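PDB 4OJV: 3',5'-cyclic-nucleotide phosphodiesterase 1 from Saccharomyces cerevisiae, which is a class-II phosphodiesterase of the metallo-hydrolase clan, a two-zinc protein built on two large mixed beta sheets. Local coordinates for residues P66-E70 / A332-R337; F79-L84 / R357-L362; K152-L158 / K185-L191; G243-Q247 / Y292-S296. All blocks are in the same frame, centred on the assembly; numbering follows the deposited sequence.

Contact 1: residues P66-E70 / A332-R337; sequences PSFYE and AKRDPR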
loop_
_atom_site.group_PDB
_atom_site.type_symbol
_atom_site.label_atom_id
_atom_site.label_comp_id
_atom_site.label_asym_id
_atom_site.label_seq_id
_atom_site.Cartn_x
_atom_site.Cartn_y
_atom_site.Cartn_z
ATOM N N PRO A 66 -8.222 12.552 -10.147
ATOM C CA PRO A 66 -9.131 12.011 -9.125
ATOM C C PRO A 66 -9.331 12.954 -7.940
ATOM O O PRO A 66 -8.391 13.670 -7.558
ATOM C CB PRO A 66 -8.422 10.735 -8.664
ATOM C CG PRO A 66 -7.577 10.342 -9.831
ATOM C CD PRO A 66 -7.099 11.636 -10.423
ATOM N N SER A 67 -10.549 12.962 -7.390
ATOM C CA SER A 67 -10.881 13.792 -6.236
ATOM C C SER A 67 -11.750 13.028 -5.237
ATOM O O SER A 67 -11.310 12.746 -4.120
ATOM C CB SER A 67 -11.577 15.080 -6.692
ATOM O OG SER A 67 -12.027 15.831 -5.588
ATOM N N PHE A 68 -12.983 12.707 -5.645
ATOM C CA PHE A 68 -13.956 11.910 -4.872
ATOM C C PHE A 68 -14.773 12.705 -3.850
ATOM O O PHE A 68 -15.388 12.133 -2.947
ATOM C CB PHE A 68 -13.319 10.643 -4.267
ATOM C CG PHE A 68 -12.609 9.792 -5.285
ATOM C CD1 PHE A 68 -13.308 9.202 -6.336
ATOM C CD2 PHE A 68 -11.235 9.606 -5.213
ATOM C CE1 PHE A 68 -12.650 8.430 -7.287
ATOM C CE2 PHE A 68 -10.573 8.821 -6.147
ATOM C CZ PHE A 68 -11.281 8.235 -7.186
ATOM N N TYR A 69 -14.808 14.024 -4.023
ATOM C CA TYR A 69 -15.591 14.882 -3.146
ATOM C C TYR A 69 -16.762 15.467 -3.939
ATOM O O TYR A 69 -17.626 14.717 -4.380
ATOM C CB TYR A 69 -14.712 15.937 -2.476
ATOM C CG TYR A 69 -13.695 15.313 -1.535
ATOM C CD1 TYR A 69 -12.484 14.791 -2.010
ATOM C CD2 TYR A 69 -13.950 15.235 -0.168
ATOM C CE1 TYR A 69 -11.555 14.212 -1.156
ATOM C CE2 TYR A 69 -13.026 14.650 0.701
ATOM C CZ TYR A 69 -11.832 14.142 0.196
ATOM O OH TYR A 69 -10.899 13.577 1.061
ATOM N N GLU A 70 -16.797 16.776 -4.155
ATOM C CA GLU A 70 -17.869 17.364 -4.971
ATOM C C GLU A 70 -17.989 16.653 -6.320
ATOM O O GLU A 70 -19.102 16.452 -6.817
ATOM C CB GLU A 70 -17.658 18.865 -5.129
ATOM C CG GLU A 70 -17.877 19.611 -3.820
ATOM C CD GLU A 70 -17.366 21.030 -3.850
ATOM O OE1 GLU A 70 -16.209 21.248 -4.253
ATOM O OE2 GLU A 70 -18.132 21.938 -3.459
ATOM N N ALA A 332 -15.428 15.217 4.403
ATOM C CA ALA A 332 -15.920 16.574 4.208
ATOM C C ALA A 332 -16.607 16.711 2.860
ATOM O O ALA A 332 -16.452 15.864 1.984
ATOM C CB ALA A 332 -14.771 17.567 4.307
ATOM N N LYS A 333 -17.367 17.791 2.692
ATOM C CA LYS A 333 -18.074 18.020 1.440
ATOM C C LYS A 333 -17.115 18.380 0.310
ATOM O O LYS A 333 -17.330 17.985 -0.832
ATOM C CB LYS A 333 -19.139 19.106 1.602
ATOM C CG LYS A 333 -20.306 18.700 2.491
ATOM C CD LYS A 333 -21.362 19.792 2.571
ATOM C CE LYS A 333 -22.555 19.341 3.398
ATOM N NZ LYS A 333 -23.629 20.371 3.442
ATOM N N ARG A 334 -16.051 19.113 0.639
ATOM C CA ARG A 334 -15.114 19.617 -0.372
ATOM C C ARG A 334 -13.739 18.976 -0.219
ATOM O O ARG A 334 -13.272 18.722 0.893
ATOM C CB ARG A 334 -15.007 21.142 -0.273
ATOM C CG ARG A 334 -14.213 21.834 -1.379
ATOM C CD ARG A 334 -14.801 23.205 -1.697
ATOM N NE ARG A 334 -14.148 23.846 -2.842
ATOM C CZ ARG A 334 -13.172 24.737 -2.755
ATOM N NH1 ARG A 334 -12.711 25.115 -1.569
ATOM N NH2 ARG A 334 -12.661 25.253 -3.867
ATOM N N ASP A 335 -13.105 18.732 -1.357
ATOM C CA ASP A 335 -11.758 18.172 -1.408
ATOM C C ASP A 335 -10.829 19.017 -0.532
ATOM O O ASP A 335 -10.673 20.219 -0.764
ATOM C CB ASP A 335 -11.307 18.174 -2.872
ATOM C CG ASP A 335 -10.032 17.374 -3.132
ATOM O OD1 ASP A 335 -9.078 17.424 -2.324
ATOM O OD2 ASP A 335 -9.996 16.717 -4.196
ATOM N N PRO A 336 -10.206 18.398 0.494
ATOM C CA PRO A 336 -9.389 19.202 1.402
ATOM C C PRO A 336 -8.167 19.803 0.725
ATOM O O PRO A 336 -7.639 20.788 1.214
ATOM C CB PRO A 336 -8.969 18.202 2.485
ATOM C CG PRO A 336 -9.072 16.872 1.830
ATOM C CD PRO A 336 -10.256 16.985 0.909
ATOM N N ARG A 337 -7.725 19.236 -0.396
ATOM C CA ARG A 337 -6.616 19.846 -1.121
ATOM C C ARG A 337 -7.008 21.235 -1.630
ATOM O O ARG A 337 -6.188 22.153 -1.624
ATOM C CB ARG A 337 -6.187 18.964 -2.284
ATOM C CG ARG A 337 -5.606 17.634 -1.819
ATOM C CD ARG A 337 -5.368 16.668 -2.961
ATOM N NE ARG A 337 -6.605 16.342 -3.669
ATOM C CZ ARG A 337 -6.653 15.646 -4.796
ATOM N NH1 ARG A 337 -5.527 15.181 -5.335
ATOM N NH2 ARG A 337 -7.821 15.419 -5.384
HETATM O O HOH W 1 -5.606 13.737 -7.827
HETATM O O HOH W 2 -14.537 19.122 -3.780
HETATM O O HOH W 3 -15.299 23.445 -5.277
#
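The loop between strands 64-66 and 73-75 lies against the start of helix 336-350. Pro-66 meets it through its carbonyl. Arg-337 NH2 donates to Pro-66 O at 2.8 Å, and a water links the same oxygen to Arg-337 NH1. Ser-67 OG donates to Asp-335 OD2 at 2.6 Å. Asp-335 is the N-cap of the helix: its OD1 accepts from Arg-337 N at 3.0 Å, and its carboxylate also forms a salt bridge with the Arg-337 guanidinium. Phe-68 turns to the second subunit. Tyr-69 has the most surface buried here. One face of its ring receives CH-pi contacts from Asp-335 CA and Pro-336 CD, each 3.7 Å from the ring centroid. Met-111 of the second subunit also packs on Tyr-69. Glu-70 OE1 reaches Arg-334 NE in a long salt bridge of 3.6 Å, which a water also spans. The stronger partner of Arg-334 is Glu-342, through a salt bridge. Asp-335 thus serves three donor groups at once: the Ser-67 hydroxyl, the Arg-337 amide and the Arg-337 guanidinium. The cap of the helix and the hold on the loop share one carboxylate, close to the subunit interface.

Contact 2: residues F79-L84 / R357-L362; sequences FIDSKL and RISIAL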
loop_
_atom_site.group_PDB
_atom_site.type_symbol
_atom_site.label_atom_id
_atom_site.label_comp_id
_atom_site.label_asym_id
_atom_site.label_seq_id
_atom_site.Cartn_x
_atom_site.Cartn_y
_atom_site.Cartn_z
ATOM N N PHE A 79 -5.849 22.786 -8.801
ATOM C CA PHE A 79 -4.970 22.347 -7.712
ATOM C C PHE A 79 -3.597 23.000 -7.734
ATOM O O PHE A 79 -2.795 22.772 -6.825
ATOM C CB PHE A 79 -4.783 20.824 -7.761
ATOM C CG PHE A 79 -6.048 20.053 -7.554
ATOM C CD1 PHE A 79 -6.875 19.743 -8.629
ATOM C CD2 PHE A 79 -6.426 19.642 -6.282
ATOM C CE1 PHE A 79 -8.054 19.041 -8.432
ATOM C CE2 PHE A 79 -7.600 18.934 -6.078
ATOM C CZ PHE A 79 -8.411 18.626 -7.160
ATOM N N ILE A 80 -3.298 23.768 -8.779
ATOM C CA ILE A 80 -1.933 24.226 -9.012
ATOM C C ILE A 80 -1.854 25.726 -9.283
ATOM O O ILE A 80 -2.831 26.356 -9.711
ATOM C CB ILE A 80 -1.240 23.422 -10.147
ATOM C CG1 ILE A 80 -1.962 23.626 -11.491
ATOM C CG2 ILE A 80 -1.146 21.938 -9.778
ATOM C CD1 ILE A 80 -1.300 22.944 -12.676
ATOM N N ASP A 81 -0.684 26.294 -9.032
ATOM C CA ASP A 81 -0.381 27.657 -9.437
ATOM C C ASP A 81 -0.302 27.682 -10.963
ATOM O O ASP A 81 0.228 26.756 -11.583
ATOM C CB ASP A 81 0.951 28.080 -8.830
ATOM C CG ASP A 81 1.306 29.496 -9.161
ATOM O OD1 ASP A 81 0.774 30.399 -8.488
ATOM O OD2 ASP A 81 2.118 29.687 -10.087
ATOM N N SER A 82 -0.807 28.757 -11.569
ATOM C CA SER A 82 -0.886 28.845 -13.028
ATOM C C SER A 82 0.470 28.843 -13.738
ATOM O O SER A 82 0.536 28.578 -14.939
ATOM C CB SER A 82 -1.680 30.084 -13.448
ATOM O OG SER A 82 -0.988 31.254 -13.068
ATOM N N LYS A 83 1.542 29.135 -13.005
ATOM C CA LYS A 83 2.884 29.191 -13.593
ATOM C C LYS A 83 3.685 27.900 -13.411
ATOM O O LYS A 83 4.821 27.800 -13.875
ATOM C CB LYS A 83 3.663 30.393 -13.049
ATOM C CG LYS A 83 3.058 31.722 -13.470
ATOM C CD LYS A 83 3.819 32.907 -12.910
ATOM C CE LYS A 83 3.166 34.210 -13.348
ATOM N NZ LYS A 83 3.798 35.396 -12.710
ATOM N N LEU A 84 3.092 26.910 -12.749
ATOM C CA LEU A 84 3.806 25.672 -12.463
ATOM C C LEU A 84 4.099 24.886 -13.731
ATOM O O LEU A 84 3.207 24.623 -14.530
ATOM C CB LEU A 84 3.005 24.804 -11.492
ATOM C CG LEU A 84 3.685 23.504 -11.060
ATOM C CD1 LEU A 84 4.914 23.793 -10.203
ATOM C CD2 LEU A 84 2.680 22.637 -10.314
ATOM N N ARG A 357 4.261 30.982 -4.857
ATOM C CA ARG A 357 3.481 30.163 -5.783
ATOM C C ARG A 357 3.199 28.812 -5.146
ATOM O O ARG A 357 4.111 28.002 -4.954
ATOM C CB ARG A 357 4.225 30.004 -7.105
ATOM C CG ARG A 357 4.417 31.335 -7.805
ATOM C CD ARG A 357 5.641 31.360 -8.679
ATOM N NE ARG A 357 5.855 32.711 -9.185
ATOM C CZ ARG A 357 6.444 32.984 -10.338
ATOM N NH1 ARG A 357 6.881 32.000 -11.116
ATOM N NH2 ARG A 357 6.585 34.247 -10.719
ATOM N N ILE A 358 1.938 28.597 -4.782
ATOM C CA ILE A 358 1.526 27.421 -4.020
ATOM C C ILE A 358 0.727 26.489 -4.915
ATOM O O ILE A 358 -0.214 26.910 -5.589
ATOM C CB ILE A 358 0.722 27.804 -2.756
ATOM C CG1 ILE A 358 1.443 28.908 -1.963
ATOM C CG2 ILE A 358 0.469 26.564 -1.904
ATOM C CD1 ILE A 358 0.691 29.384 -0.737
ATOM N N SER A 359 1.131 25.220 -4.920
ATOM C CA SER A 359 0.460 24.177 -5.683
ATOM C C SER A 359 0.321 22.951 -4.799
ATOM O O SER A 359 1.131 22.733 -3.900
ATOM C CB SER A 359 1.283 23.787 -6.918
ATOM O OG SER A 359 1.486 24.887 -7.784
ATOM N N ILE A 360 -0.688 22.133 -5.069
ATOM C CA ILE A 360 -0.804 20.826 -4.423
ATOM C C ILE A 360 -0.084 19.808 -5.298
ATOM O O ILE A 360 -0.252 19.813 -6.517
ATOM C CB ILE A 360 -2.288 20.402 -4.251
ATOM C CG1 ILE A 360 -3.114 21.483 -3.526
ATOM C CG2 ILE A 360 -2.394 19.047 -3.556
ATOM C CD1 ILE A 360 -2.699 21.792 -2.103
ATOM N N ALA A 361 0.706 18.929 -4.674
ATOM C CA ALA A 361 1.340 17.804 -5.370
ATOM C C ALA A 361 0.293 16.828 -5.878
ATOM O O ALA A 361 -0.566 16.393 -5.115
ATOM C CB ALA A 361 2.302 17.070 -4.448
ATOM N N LEU A 362 0.372 16.491 -7.164
ATOM C CA LEU A 362 -0.581 15.584 -7.798
ATOM C C LEU A 362 0.105 14.345 -8.328
ATOM O O LEU A 362 0.993 14.428 -9.184
ATOM C CB LEU A 362 -1.316 16.278 -8.946
ATOM C CG LEU A 362 -2.203 17.479 -8.605
ATOM C CD1 LEU A 362 -2.711 18.150 -9.876
ATOM C CD2 LEU A 362 -3.357 17.060 -7.707
HETATM O O HOH W 4 -0.261 30.315 -5.395
#
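An Asx turn inside a type I beta turn ends the section of loop that runs beside strand 357-360, one of the two outermost strands, within this chain, of the seven-stranded sheet. Where they touch, the two backbones run in roughly opposite senses, but the pairing is short. Ile-360 N donates to Phe-79 O at 2.8 Å. Two residues on in the loop, Asp-81 N donates to the hydroxyl Ser-359 OG at 2.9 Å, so a side chain takes up this amide. The turn spans Asp-81 to Leu-84 and is closed by Leu-84 N to Asp-81 O at 3.1 Å. Asp-81 OD2 accepts from Lys-83 N at 3.0 Å, which makes the Asx turn. A water joins Asp-81 OD1, at a long 3.3 Å, to Ile-358 N. Apolar contacts lie at the other end: Phe-79 CB is 4.0 Å from Leu-362 CD1, and Ile-80 CG2 is 4.1 Å from the same atom. Lys-83 and Arg-357 carry like charges close together, with NZ and NH2 3.6 Å apart. Asp-355 forms a salt bridge with Arg-357. On its other edge, strand 357-360 pairs with strand 321-325, through Val-322 and Val-324. Helix 336-350 packs against Phe-79, Ile-358 and Leu-362, and its Arg-345 donates to Ile-358 O.

Contact 3: residues K152-L158 / K185-L191; sequences KKTIWGL and KLKLKCL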
loop_
_atom_site.group_PDB
_atom_site.type_symbol
_atom_site.label_atom_id
_atom_site.label_comp_id
_atom_site.label_asym_id
_atom_site.label_seq_id
_atom_site.Cartn_x
_atom_site.Cartn_y
_atom_site.Cartn_z
ATOM N N LYS A 152 21.706 -2.859 -7.693
ATOM C CA LYS A 152 21.507 -2.922 -6.243
ATOM C C LYS A 152 20.860 -1.647 -5.722
ATOM O O LYS A 152 21.064 -0.569 -6.288
ATOM C CB LYS A 152 22.839 -3.147 -5.529
ATOM C CG LYS A 152 23.570 -4.413 -5.954
ATOM C CD LYS A 152 24.742 -4.713 -5.037
ATOM C CE LYS A 152 25.403 -6.029 -5.416
ATOM N NZ LYS A 152 26.438 -6.438 -4.429
ATOM N N LYS A 153 20.086 -1.778 -4.645
ATOM C CA LYS A 153 19.412 -0.633 -4.026
ATOM C C LYS A 153 19.922 -0.332 -2.621
ATOM O O LYS A 153 20.221 -1.240 -1.840
ATOM C CB LYS A 153 17.901 -0.852 -3.965
ATOM C CG LYS A 153 17.196 -1.038 -5.305
ATOM C CD LYS A 153 15.692 -0.872 -5.115
ATOM C CE LYS A 153 14.856 -1.607 -6.151
ATOM N NZ LYS A 153 14.787 -0.889 -7.444
ATOM N N THR A 154 20.001 0.952 -2.310
ATOM C CA THR A 154 20.420 1.428 -1.005
ATOM C C THR A 154 19.324 2.301 -0.410
ATOM O O THR A 154 18.761 3.172 -1.093
ATOM C CB THR A 154 21.746 2.216 -1.084
ATOM O OG1 THR A 154 22.752 1.389 -1.672
ATOM C CG2 THR A 154 22.209 2.644 0.299
ATOM N N ILE A 155 19.019 2.054 0.859
ATOM C CA ILE A 155 18.046 2.826 1.624
ATOM C C ILE A 155 18.852 3.681 2.601
ATOM O O ILE A 155 19.581 3.136 3.447
ATOM C CB ILE A 155 17.092 1.907 2.421
ATOM C CG1 ILE A 155 16.330 0.943 1.502
ATOM C CG2 ILE A 155 16.131 2.746 3.246
ATOM C CD1 ILE A 155 15.732 -0.246 2.235
ATOM N N TRP A 156 18.744 5.000 2.450
ATOM C CA TRP A 156 19.445 5.967 3.285
ATOM C C TRP A 156 18.504 6.621 4.249
ATOM O O TRP A 156 17.330 6.863 3.936
ATOM C CB TRP A 156 20.035 7.069 2.431
ATOM C CG TRP A 156 20.982 6.631 1.356
ATOM C CD1 TRP A 156 20.682 6.256 0.056
ATOM C CD2 TRP A 156 22.439 6.560 1.454
ATOM N NE1 TRP A 156 21.827 5.961 -0.642
ATOM C CE2 TRP A 156 22.916 6.127 0.141
ATOM C CE3 TRP A 156 23.364 6.810 2.463
ATOM C CZ2 TRP A 156 24.267 5.945 -0.127
ATOM C CZ3 TRP A 156 24.723 6.629 2.182
ATOM C CH2 TRP A 156 25.160 6.201 0.918
ATOM N N GLY A 157 19.014 6.990 5.418
ATOM C CA GLY A 157 18.225 7.738 6.383
ATOM C C GLY A 157 19.068 8.142 7.567
ATOM O O GLY A 157 20.193 7.668 7.730
ATOM N N LEU A 158 18.524 9.018 8.392
ATOM C CA LEU A 158 19.100 9.283 9.698
ATOM C C LEU A 158 18.908 8.046 10.582
ATOM O O LEU A 158 18.087 7.182 10.272
ATOM C CB LEU A 158 18.440 10.520 10.316
ATOM C CG LEU A 158 18.695 11.867 9.619
ATOM C CD1 LEU A 158 17.947 12.975 10.345
ATOM C CD2 LEU A 158 20.179 12.190 9.503
ATOM N N LYS A 185 22.167 -6.966 -2.223
ATOM C CA LYS A 185 21.413 -6.246 -3.249
ATOM C C LYS A 185 20.478 -5.189 -2.648
ATOM O O LYS A 185 20.023 -4.292 -3.360
ATOM C CB LYS A 185 20.620 -7.229 -4.121
ATOM C CG LYS A 185 21.458 -8.160 -4.997
ATOM C CD LYS A 185 20.578 -8.970 -5.944
ATOM C CE LYS A 185 21.267 -10.245 -6.417
ATOM N NZ LYS A 185 20.475 -10.964 -7.458
ATOM N N LEU A 186 20.185 -5.311 -1.354
ATOM C CA LEU A 186 19.480 -4.281 -0.599
ATOM C C LEU A 186 20.309 -3.931 0.619
ATOM O O LEU A 186 20.636 -4.813 1.412
ATOM C CB LEU A 186 18.089 -4.747 -0.168
ATOM C CG LEU A 186 17.196 -3.653 0.438
ATOM C CD1 LEU A 186 16.887 -2.542 -0.566
ATOM C CD2 LEU A 186 15.906 -4.250 0.970
ATOM N N LYS A 187 20.661 -2.656 0.756
ATOM C CA LYS A 187 21.491 -2.183 1.861
ATOM C C LYS A 187 20.820 -1.052 2.612
ATOM O O LYS A 187 20.120 -0.245 2.007
ATOM C CB LYS A 187 22.832 -1.670 1.333
ATOM C CG LYS A 187 23.758 -2.748 0.796
ATOM C CD LYS A 187 25.094 -2.133 0.405
ATOM C CE LYS A 187 25.991 -3.129 -0.311
ATOM N NZ LYS A 187 25.533 -3.389 -1.704
ATOM N N LEU A 188 21.038 -0.996 3.922
ATOM C CA LEU A 188 20.632 0.133 4.767
ATOM C C LEU A 188 21.864 0.937 5.144
ATOM O O LEU A 188 22.845 0.361 5.639
ATOM C CB LEU A 188 19.961 -0.365 6.050
ATOM C CG LEU A 188 18.586 -1.024 5.949
ATOM C CD1 LEU A 188 18.207 -1.711 7.248
ATOM C CD2 LEU A 188 17.532 0.016 5.614
ATOM N N LYS A 189 21.831 2.250 4.925
ATOM C CA LYS A 189 22.969 3.104 5.247
ATOM C C LYS A 189 22.528 4.369 5.965
ATOM O O LYS A 189 21.542 5.014 5.592
ATOM C CB LYS A 189 23.755 3.444 3.983
ATOM C CG LYS A 189 24.505 2.261 3.398
ATOM C CD LYS A 189 25.425 2.683 2.268
ATOM C CE LYS A 189 26.002 1.470 1.557
ATOM N NZ LYS A 189 27.009 1.870 0.538
ATOM N N CYS A 190 23.259 4.723 7.013
ATOM C CA CYS A 190 22.960 5.925 7.780
ATOM C C CYS A 190 23.619 7.164 7.197
ATOM O O CYS A 190 24.689 7.098 6.581
ATOM C CB CYS A 190 23.377 5.763 9.243
ATOM S SG CYS A 190 22.181 4.898 10.288
ATOM N N LEU A 191 22.948 8.292 7.407
ATOM C CA LEU A 191 23.465 9.612 7.105
ATOM C C LEU A 191 23.674 10.353 8.418
ATOM O O LEU A 191 22.981 10.098 9.405
ATOM C CB LEU A 191 22.462 10.389 6.256
ATOM C CG LEU A 191 22.173 9.859 4.855
ATOM C CD1 LEU A 191 20.905 10.513 4.314
ATOM C CD2 LEU A 191 23.351 10.093 3.920
HETATM O O HOH W 5 22.985 -2.413 -2.276
#
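Strands 153-157 and 186-190 are the two strands of a beta-alpha-beta unit, joined through helix 159-169. They lie parallel, 4.7 Å apart at closest approach, at the edge of the eight-stranded sheet. Leu-191, Ile-155 and Trp-156 give up the most surface to the contact. Ile-155 is central to the ladder. Its N donates to Lys-187 O and its O accepts from Lys-189 N, both at 2.8 Å, so it bonds to the residues before and after its bridge partner Leu-188. Its side chain lies on the same face as those of Leu-186 and Leu-188. Ile-155 CB is 3.7 Å from Leu-188 CD2, and Ile-155 CD1 is 3.8 Å from Leu-186 CD1. Helix 159-169 covers this face: its Leu-165 touches both Ile-155 and Leu-188. Trp-156 lies on the other face, with Thr-154, Lys-187 and Lys-189. It stacks with Tyr-125, and its NE1 donates to Asp-123; both belong to the next strand, 121-125. Lys-189 CB sits over the six-membered ring, 4.1 Å from its centroid. Leu-191 continues the pairing past the strand end. Its N donates to Gly-157 O at 2.8 Å, and its CD2 lies 3.6 Å from Trp-156 CE3.

Contact 4: residues G243-Q247 / Y292-S296; sequences GDVEQ and YGHLS. With ZN (zinc ion), chain D; ZN (zinc ion), chain E; SO4 (sulfate ion), chain B.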
loop_
_atom_site.group_PDB
_atom_site.type_symbol
_atom_site.label_atom_id
_atom_site.label_comp_id
_atom_site.label_asym_id
_atom_site.label_seq_id
_atom_site.Cartn_x
_atom_site.Cartn_y
_atom_site.Cartn_z
ATOM N N GLY A 243 9.853 15.281 4.985
ATOM C CA GLY A 243 9.002 14.320 5.677
ATOM C C GLY A 243 7.953 15.015 6.526
ATOM O O GLY A 243 8.005 16.243 6.708
ATOM N N ASP A 244 7.019 14.223 7.062
ATOM C CA ASP A 244 5.932 14.727 7.913
ATOM C C ASP A 244 6.554 15.557 9.041
ATOM O O ASP A 244 7.646 15.234 9.526
ATOM C CB ASP A 244 5.103 13.588 8.565
ATOM C CG ASP A 244 4.499 12.550 7.566
ATOM O OD1 ASP A 244 4.690 12.829 6.334
ATOM O OD2 ASP A 244 3.900 11.457 8.063
ATOM N N VAL A 245 5.861 16.601 9.474
ATOM C CA VAL A 245 6.456 17.551 10.409
ATOM C C VAL A 245 5.373 18.343 11.129
ATOM O O VAL A 245 4.291 18.590 10.586
ATOM C CB VAL A 245 7.451 18.493 9.670
ATOM C CG1 VAL A 245 6.721 19.374 8.657
ATOM C CG2 VAL A 245 8.257 19.347 10.646
ATOM N N GLU A 246 5.687 18.737 12.364
ATOM C CA GLU A 246 4.888 19.688 13.131
ATOM C C GLU A 246 5.786 20.820 13.622
ATOM O O GLU A 246 7.012 20.683 13.671
ATOM C CB GLU A 246 4.207 18.990 14.313
ATOM C CG GLU A 246 5.183 18.401 15.311
ATOM C CD GLU A 246 4.515 17.831 16.541
ATOM O OE1 GLU A 246 5.261 17.354 17.416
ATOM O OE2 GLU A 246 3.265 17.855 16.629
ATOM N N GLN A 247 5.171 21.942 13.980
ATOM C CA GLN A 247 5.889 23.060 14.595
ATOM C C GLN A 247 6.628 22.608 15.861
ATOM O O GLN A 247 6.169 21.718 16.572
ATOM C CB GLN A 247 4.891 24.185 14.922
ATOM C CG GLN A 247 5.448 25.378 15.692
ATOM C CD GLN A 247 4.374 26.336 16.184
ATOM O OE1 GLN A 247 4.556 27.555 16.147
ATOM N NE2 GLN A 247 3.254 25.793 16.654
ATOM N N TYR A 292 -2.371 15.977 14.986
ATOM C CA TYR A 292 -1.195 15.612 15.786
ATOM C C TYR A 292 -0.025 15.154 14.916
ATOM O O TYR A 292 -0.168 14.242 14.091
ATOM C CB TYR A 292 -1.520 14.520 16.817
ATOM C CG TYR A 292 -2.469 14.932 17.926
ATOM C CD1 TYR A 292 -3.566 14.136 18.254
ATOM C CD2 TYR A 292 -2.266 16.109 18.654
ATOM C CE1 TYR A 292 -4.438 14.502 19.268
ATOM C CE2 TYR A 292 -3.134 16.482 19.672
ATOM C CZ TYR A 292 -4.217 15.676 19.973
ATOM O OH TYR A 292 -5.081 16.039 20.982
ATOM N N GLY A 293 1.122 15.807 15.104
ATOM C CA GLY A 293 2.348 15.494 14.363
ATOM C C GLY A 293 2.449 16.107 12.976
ATOM O O GLY A 293 3.413 15.842 12.257
ATOM N N HIS A 294 1.488 16.964 12.621
ATOM C CA HIS A 294 1.354 17.493 11.262
ATOM C C HIS A 294 1.161 18.982 11.232
ATOM O O HIS A 294 1.092 19.633 12.288
ATOM C CB HIS A 294 0.190 16.801 10.553
ATOM C CG HIS A 294 0.431 15.338 10.287
ATOM N ND1 HIS A 294 1.433 14.903 9.497
ATOM C CD2 HIS A 294 -0.217 14.205 10.756
ATOM C CE1 HIS A 294 1.410 13.560 9.443
ATOM N NE2 HIS A 294 0.403 13.133 10.216
ATOM N N LEU A 295 1.063 19.524 10.019
ATOM C CA LEU A 295 0.775 20.935 9.805
ATOM C C LEU A 295 -0.647 21.182 9.331
ATOM O O LEU A 295 -1.261 20.333 8.674
ATOM C CB LEU A 295 1.757 21.535 8.789
ATOM C CG LEU A 295 3.252 21.499 9.120
ATOM C CD1 LEU A 295 4.059 22.087 7.973
ATOM C CD2 LEU A 295 3.578 22.233 10.414
ATOM N N SER A 296 -1.159 22.360 9.684
ATOM C CA SER A 296 -2.347 22.940 9.074
ATOM C C SER A 296 -1.903 24.251 8.416
ATOM O O SER A 296 -0.744 24.646 8.561
ATOM C CB SER A 296 -3.410 23.207 10.129
ATOM O OG SER A 296 -3.086 24.389 10.836
HETATM ZN ZN ZN D . 4.265 10.003 9.706
HETATM ZN ZN ZN E . 2.918 10.224 6.668
HETATM S S SO4 B . 0.951 10.040 9.496
HETATM O O1 SO4 B . 0.803 8.559 9.472
HETATM O O2 SO4 B . -0.283 10.641 10.084
HETATM O O3 SO4 B . 2.162 10.434 10.287
HETATM O O4 SO4 B . 1.075 10.477 8.082
HETATM O O HOH W 6 2.214 21.915 13.733
HETATM O O HOH W 7 3.375 9.101 8.279
#
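This is a loop-to-loop contact at the two-zinc site. Segment 243-247 follows strand 238-242, and segment 292-296 leads into helix 297-311. Asp-244 OD2 bridges the two zinc ions, at 2.2 Å and 2.1 Å from the ZN atoms of chains D and E. His-128, His-130 and His-213 complete the protein ligands of one zinc; Asp-132, His-133 and His-326 complete those of the other. A water and the sulfate also bridge the ions. His-294 NE2 donates to sulfate O2 at 2.6 Å, while its ND1 is hydrogen-bonded to Glu-279. The backbones meet nearby: His-294 CA makes a CA-H...O contact of 3.2 Å with Val-245 O. Gly-293 N donates weakly to Glu-246 OE2 at 3.3 Å, and a water links Gln-247 N to His-294 O. Val-245 CG1 packs on Leu-295 CD1 at 3.9 Å. The sulfate, probably from the crystallisation liquor, lies between zinc and imidazole and is also bonded by Lys-328; this is consistent with a place for a negatively charged group.

In the fold
Of the segments described, 66-70 and 79-84 come first in the chain; their partners lie near the C-terminal end. Contact 3 closes first, a short loop that completes a beta-alpha-beta unit at the edge of the eight-stranded sheet. Contact 4 closes next, in series with it, and joins two loops at the zinc site. Segment 332-337 then closes contact 1, and 357-362 closes contact 2. These two long loops cross, and contacts 3 and 4 nest inside both. Contacts 1 and 2 touch through Arg-337 and Phe-79, binding early loops to helix 336-350 and strand 357-360. Contact 3 lies across the chain's centre from both, about 37 and 32 Å away between centres.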